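Local coordinates for protein putative phosphomethylpyrimidine kinase (PDB 3MBH) that probably phosphorylates pyridoxal with ATP, as a pyridoxal kinase of the ribokinase clan, and is seen here with pyridoxal bound, at residues V211-Y220 against T249-F260. Numbering follows the deposited sequence.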
loop_
_atom_site.group_PDB
_atom_site.type_symbol
_atom_site.label_atom_id
_atom_site.label_comp_id
_atom_site.label_asym_id
_atom_site.label_seq_id
_atom_site.Cartn_x
_atom_site.Cartn_y
_atom_site.Cartn_z
ATOM N N VAL A 211 -8.415 -27.921 -1.949
ATOM C CA VAL A 211 -8.375 -26.753 -2.819
ATOM C C VAL A 211 -7.791 -27.183 -4.153
ATOM O O VAL A 211 -6.880 -27.981 -4.183
ATOM C CB VAL A 211 -7.605 -25.604 -2.141
ATOM C CG1 VAL A 211 -6.196 -26.000 -1.811
ATOM C CG2 VAL A 211 -7.660 -24.344 -2.959
ATOM N N THR A 212 -8.373 -26.734 -5.248
ATOM C CA THR A 212 -7.937 -27.121 -6.581
ATOM C C THR A 212 -7.395 -25.880 -7.239
ATOM O O THR A 212 -8.037 -24.852 -7.170
ATOM C CB THR A 212 -9.115 -27.693 -7.424
ATOM O OG1 THR A 212 -9.506 -28.941 -6.848
ATOM C CG2 THR A 212 -8.699 -27.970 -8.923
ATOM N N CYS A 213 -6.266 -25.999 -7.915
ATOM C CA CYS A 213 -5.657 -24.841 -8.529
ATOM C C CYS A 213 -5.174 -25.135 -9.918
ATOM O O CYS A 213 -4.834 -26.287 -10.235
ATOM C CB CYS A 213 -4.495 -24.387 -7.681
ATOM S SG CYS A 213 -5.050 -23.943 -6.020
ATOM N N PRO A 214 -5.127 -24.092 -10.755
ATOM C CA PRO A 214 -4.711 -24.329 -12.121
ATOM C C PRO A 214 -3.223 -24.069 -12.264
ATOM O O PRO A 214 -2.797 -23.064 -12.864
ATOM C CB PRO A 214 -5.547 -23.333 -12.913
ATOM C CG PRO A 214 -5.650 -22.145 -11.963
ATOM C CD PRO A 214 -5.606 -22.707 -10.583
ATOM N N TYR A 215 -2.453 -24.948 -11.650
ATOM C CA TYR A 215 -1.016 -24.949 -11.830
ATOM C C TYR A 215 -0.481 -26.316 -11.505
ATOM O O TYR A 215 -1.143 -27.136 -10.850
ATOM C CB TYR A 215 -0.316 -23.846 -11.040
ATOM C CG TYR A 215 -0.351 -23.978 -9.516
ATOM C CD1 TYR A 215 0.546 -24.790 -8.853
ATOM C CD2 TYR A 215 -1.260 -23.251 -8.751
ATOM C CE1 TYR A 215 0.536 -24.889 -7.447
ATOM C CE2 TYR A 215 -1.274 -23.339 -7.339
ATOM C CZ TYR A 215 -0.375 -24.180 -6.701
ATOM O OH TYR A 215 -0.410 -24.311 -5.337
ATOM N N LEU A 216 0.711 -26.563 -12.025
ATOM C CA LEU A 216 1.386 -27.831 -11.865
ATOM C C LEU A 216 2.710 -27.559 -11.123
ATOM O O LEU A 216 3.710 -27.198 -11.750
ATOM C CB LEU A 216 1.628 -28.431 -13.251
ATOM C CG LEU A 216 0.350 -28.754 -14.037
ATOM C CD1 LEU A 216 0.659 -29.206 -15.521
ATOM C CD2 LEU A 216 -0.523 -29.825 -13.301
ATOM N N PRO A 217 2.722 -27.756 -9.790
ATOM C CA PRO A 217 3.835 -27.346 -8.945
ATOM C C PRO A 217 5.122 -28.088 -9.238
ATOM O O PRO A 217 6.206 -27.522 -9.081
ATOM C CB PRO A 217 3.352 -27.679 -7.517
ATOM C CG PRO A 217 2.275 -28.664 -7.710
ATOM C CD PRO A 217 1.627 -28.331 -9.002
ATOM N N ALA A 218 4.980 -29.307 -9.722
ATOM C CA ALA A 218 6.104 -30.199 -10.007
ATOM C C ALA A 218 6.939 -29.665 -11.166
ATOM O O ALA A 218 8.085 -30.003 -11.285
ATOM C CB ALA A 218 5.591 -31.584 -10.353
ATOM N N HIS A 219 6.352 -28.848 -12.041
ATOM C CA HIS A 219 7.129 -28.189 -13.100
ATOM C C HIS A 219 8.131 -27.146 -12.565
ATOM O O HIS A 219 9.015 -26.729 -13.317
ATOM C CB HIS A 219 6.198 -27.498 -14.082
ATOM C CG HIS A 219 5.414 -28.443 -14.919
ATOM N ND1 HIS A 219 4.712 -28.034 -16.030
ATOM C CD2 HIS A 219 5.233 -29.782 -14.828
ATOM C CE1 HIS A 219 4.128 -29.080 -16.592
ATOM N NE2 HIS A 219 4.424 -30.153 -15.877
ATOM N N TYR A 220 7.985 -26.704 -11.310
ATOM C CA TYR A 220 8.841 -25.634 -10.742
ATOM C C TYR A 220 9.457 -26.075 -9.410
ATOM O O TYR A 220 8.808 -25.955 -8.367
ATOM C CB TYR A 220 8.078 -24.323 -10.534
ATOM C CG TYR A 220 7.353 -23.858 -11.769
ATOM C CD1 TYR A 220 7.961 -23.054 -12.673
ATOM C CD2 TYR A 220 6.054 -24.248 -12.007
ATOM C CE1 TYR A 220 7.290 -22.663 -13.850
ATOM C CE2 TYR A 220 5.423 -23.892 -13.104
ATOM C CZ TYR A 220 6.021 -23.073 -14.016
ATOM O OH TYR A 220 5.320 -22.734 -15.125
ATOM N N THR A 249 -1.565 -21.294 -1.901
ATOM C CA THR A 249 -1.848 -21.649 -3.275
ATOM C C THR A 249 -1.946 -20.411 -4.192
ATOM O O THR A 249 -1.472 -20.439 -5.328
ATOM C CB THR A 249 -3.087 -22.569 -3.372
ATOM O OG1 THR A 249 -4.217 -21.996 -2.690
ATOM C CG2 THR A 249 -2.752 -23.993 -2.761
ATOM N N GLN A 250 -2.541 -19.319 -3.701
ATOM C CA GLN A 250 -2.673 -18.118 -4.505
ATOM C C GLN A 250 -1.331 -17.447 -4.759
ATOM O O GLN A 250 -1.085 -16.982 -5.854
ATOM C CB GLN A 250 -3.726 -17.184 -3.902
ATOM C CG GLN A 250 -5.113 -17.902 -4.088
ATOM C CD GLN A 250 -6.279 -17.117 -3.560
ATOM O OE1 GLN A 250 -6.295 -15.881 -3.685
ATOM N NE2 GLN A 250 -7.262 -17.818 -2.947
ATOM N N PHE A 251 -0.450 -17.480 -3.771
ATOM C CA PHE A 251 0.887 -16.911 -3.902
ATOM C C PHE A 251 1.646 -17.671 -4.953
ATOM O O PHE A 251 2.212 -17.066 -5.837
ATOM C CB PHE A 251 1.645 -16.952 -2.578
ATOM C CG PHE A 251 2.977 -16.300 -2.613
ATOM C CD1 PHE A 251 3.082 -14.921 -2.753
ATOM C CD2 PHE A 251 4.144 -17.054 -2.500
ATOM C CE1 PHE A 251 4.352 -14.303 -2.776
ATOM C CE2 PHE A 251 5.377 -16.457 -2.486
ATOM C CZ PHE A 251 5.487 -15.073 -2.641
ATOM N N ILE A 252 1.609 -18.990 -4.888
ATOM C CA ILE A 252 2.288 -19.835 -5.869
ATOM C C ILE A 252 1.723 -19.636 -7.281
ATOM O O ILE A 252 2.485 -19.600 -8.229
ATOM C CB ILE A 252 2.216 -21.345 -5.494
ATOM C CG1 ILE A 252 3.043 -21.602 -4.234
ATOM C CG2 ILE A 252 2.716 -22.231 -6.665
ATOM C CD1 ILE A 252 2.701 -22.937 -3.569
ATOM N N LEU A 253 0.413 -19.521 -7.403
ATOM C CA LEU A 253 -0.209 -19.290 -8.711
ATOM C C LEU A 253 0.308 -18.021 -9.350
ATOM O O LEU A 253 0.654 -18.011 -10.515
ATOM C CB LEU A 253 -1.742 -19.240 -8.631
ATOM C CG LEU A 253 -2.536 -19.047 -9.929
ATOM C CD1 LEU A 253 -2.130 -20.080 -11.016
ATOM C CD2 LEU A 253 -4.082 -19.144 -9.630
ATOM N N GLN A 254 0.404 -16.979 -8.545
ATOM C CA GLN A 254 0.935 -15.690 -8.978
ATOM C C GLN A 254 2.364 -15.784 -9.400
ATOM O O GLN A 254 2.724 -15.239 -10.421
ATOM C CB GLN A 254 0.793 -14.646 -7.865
ATOM C CG GLN A 254 -0.580 -14.335 -7.593
ATOM C CD GLN A 254 -0.698 -13.290 -6.563
ATOM O OE1 GLN A 254 -0.720 -12.108 -6.919
ATOM N NE2 GLN A 254 -0.689 -13.682 -5.271
ATOM N N GLY A 255 3.161 -16.495 -8.603
ATOM C CA GLY A 255 4.553 -16.781 -8.940
ATOM C C GLY A 255 4.757 -17.579 -10.224
ATOM O O GLY A 255 5.729 -17.379 -10.928
ATOM N N ILE A 256 3.846 -18.485 -10.518
ATOM C CA ILE A 256 3.896 -19.268 -11.770
ATOM C C ILE A 256 3.463 -18.400 -12.967
ATOM O O ILE A 256 4.174 -18.351 -13.984
ATOM C CB ILE A 256 3.092 -20.574 -11.641
ATOM C CG1 ILE A 256 3.836 -21.540 -10.684
ATOM C CG2 ILE A 256 2.843 -21.270 -13.064
ATOM C CD1 ILE A 256 2.989 -22.769 -10.215
ATOM N N ARG A 257 2.311 -17.734 -12.818
ATOM C CA ARG A 257 1.747 -16.772 -13.793
ATOM C C ARG A 257 2.726 -15.669 -14.236
ATOM O O ARG A 257 2.596 -15.114 -15.320
ATOM C CB ARG A 257 0.517 -16.084 -13.183
ATOM C CG ARG A 257 -0.823 -16.739 -13.482
ATOM C CD ARG A 257 -1.866 -16.482 -12.403
ATOM N NE ARG A 257 -2.631 -15.249 -12.595
ATOM C CZ ARG A 257 -3.785 -15.169 -13.237
ATOM N NH1 ARG A 257 -4.405 -14.018 -13.334
ATOM N NH2 ARG A 257 -4.322 -16.231 -13.796
ATOM N N ALA A 258 3.660 -15.323 -13.346
ATOM C CA ALA A 258 4.672 -14.296 -13.602
ATOM C C ALA A 258 5.738 -14.820 -14.580
ATOM O O ALA A 258 6.398 -14.027 -15.222
ATOM C CB ALA A 258 5.304 -13.786 -12.248
ATOM N N THR A 259 5.896 -16.138 -14.726
ATOM C CA THR A 259 6.866 -16.710 -15.690
ATOM C C THR A 259 6.325 -16.867 -17.099
ATOM O O THR A 259 7.055 -17.309 -17.998
ATOM C CB THR A 259 7.352 -18.130 -15.257
ATOM O OG1 THR A 259 6.321 -19.097 -15.467
ATOM C CG2 THR A 259 7.856 -18.134 -13.847
ATOM N N PHE A 260 5.063 -16.534 -17.330
ATOM C CA PHE A 260 4.455 -16.833 -18.603
ATOM C C PHE A 260 4.731 -15.765 -19.692
ATOM O O PHE A 260 4.791 -14.556 -19.453
ATOM C CB PHE A 260 2.934 -16.981 -18.537
ATOM C CG PHE A 260 2.406 -18.105 -17.683
ATOM C CD1 PHE A 260 3.193 -19.185 -17.249
ATOM C CD2 PHE A 260 1.035 -18.125 -17.424
ATOM C CE1 PHE A 260 2.650 -20.173 -16.525
ATOM C CE2 PHE A 260 0.468 -19.107 -16.724
ATOM C CZ PHE A 260 1.247 -20.144 -16.250
HETATM O O HOH W 1 6.747 -21.311 -16.905
#
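Tyr215 lies across the helix that carries Thr249, Ile252, Leu253 and Ile256, and has more surface buried by this largely apolar contact than any other residue. CG of Tyr215 stands between the backbone N and the carbonyl carbon (chi1 67°), which turns the ring onto the helix. The beta-branch of Ile252 supplies a methyl, CG2, over one ring face in a CH-pi contact, 3.9 Å from the ring centroid. Ile256 CD1 packs against Tyr215 CD1 at 3.5 Å, while Leu253 lays CD1 near Pro214 O and Tyr215 CD2, and CD2 near Pro214 CD. At the far end of the ring, Tyr215 OH reaches Thr249 CG2 at 3.5 Å; the hydroxyl of Thr249 instead bonds to Leu245 O, as suits a threonine within a helix. Were Tyr215 cut back to an alanine, a gap would probably open over Ile252 CG2 and Ile256 CD1, and Thr249 CG2 would lose the hydroxyl it packs against.

Ile256 serves two aromatic rings: CD1 goes to Tyr215, whereas CG1 sits over a face of Tyr220, 4.1 Å from its centroid. Tyr220 suits this position because its ring covers the isoleucine while its phenol reaches a water, 2.7 Å from OH, that donates to Thr259 OG1. Thr259 OG1 donates to Ile256 O at 2.7 Å, in the carbonyl plane, tying the polar end of Tyr220 indirectly to the helix backbone.

This is structural packing, the Tyr220 side chain lying about 10 Å from the bound pyridoxal; it joins the end of strand 207-213 and its following loop to helix 241-257 in the ribokinase-clan alpha/beta fold. Helix 223-236 adjoins Ile252 through Thr223 and Phe227, strand 195-202 pairs with the strand at Val211 and Cys213, and Met285 of a second subunit packs on Leu253.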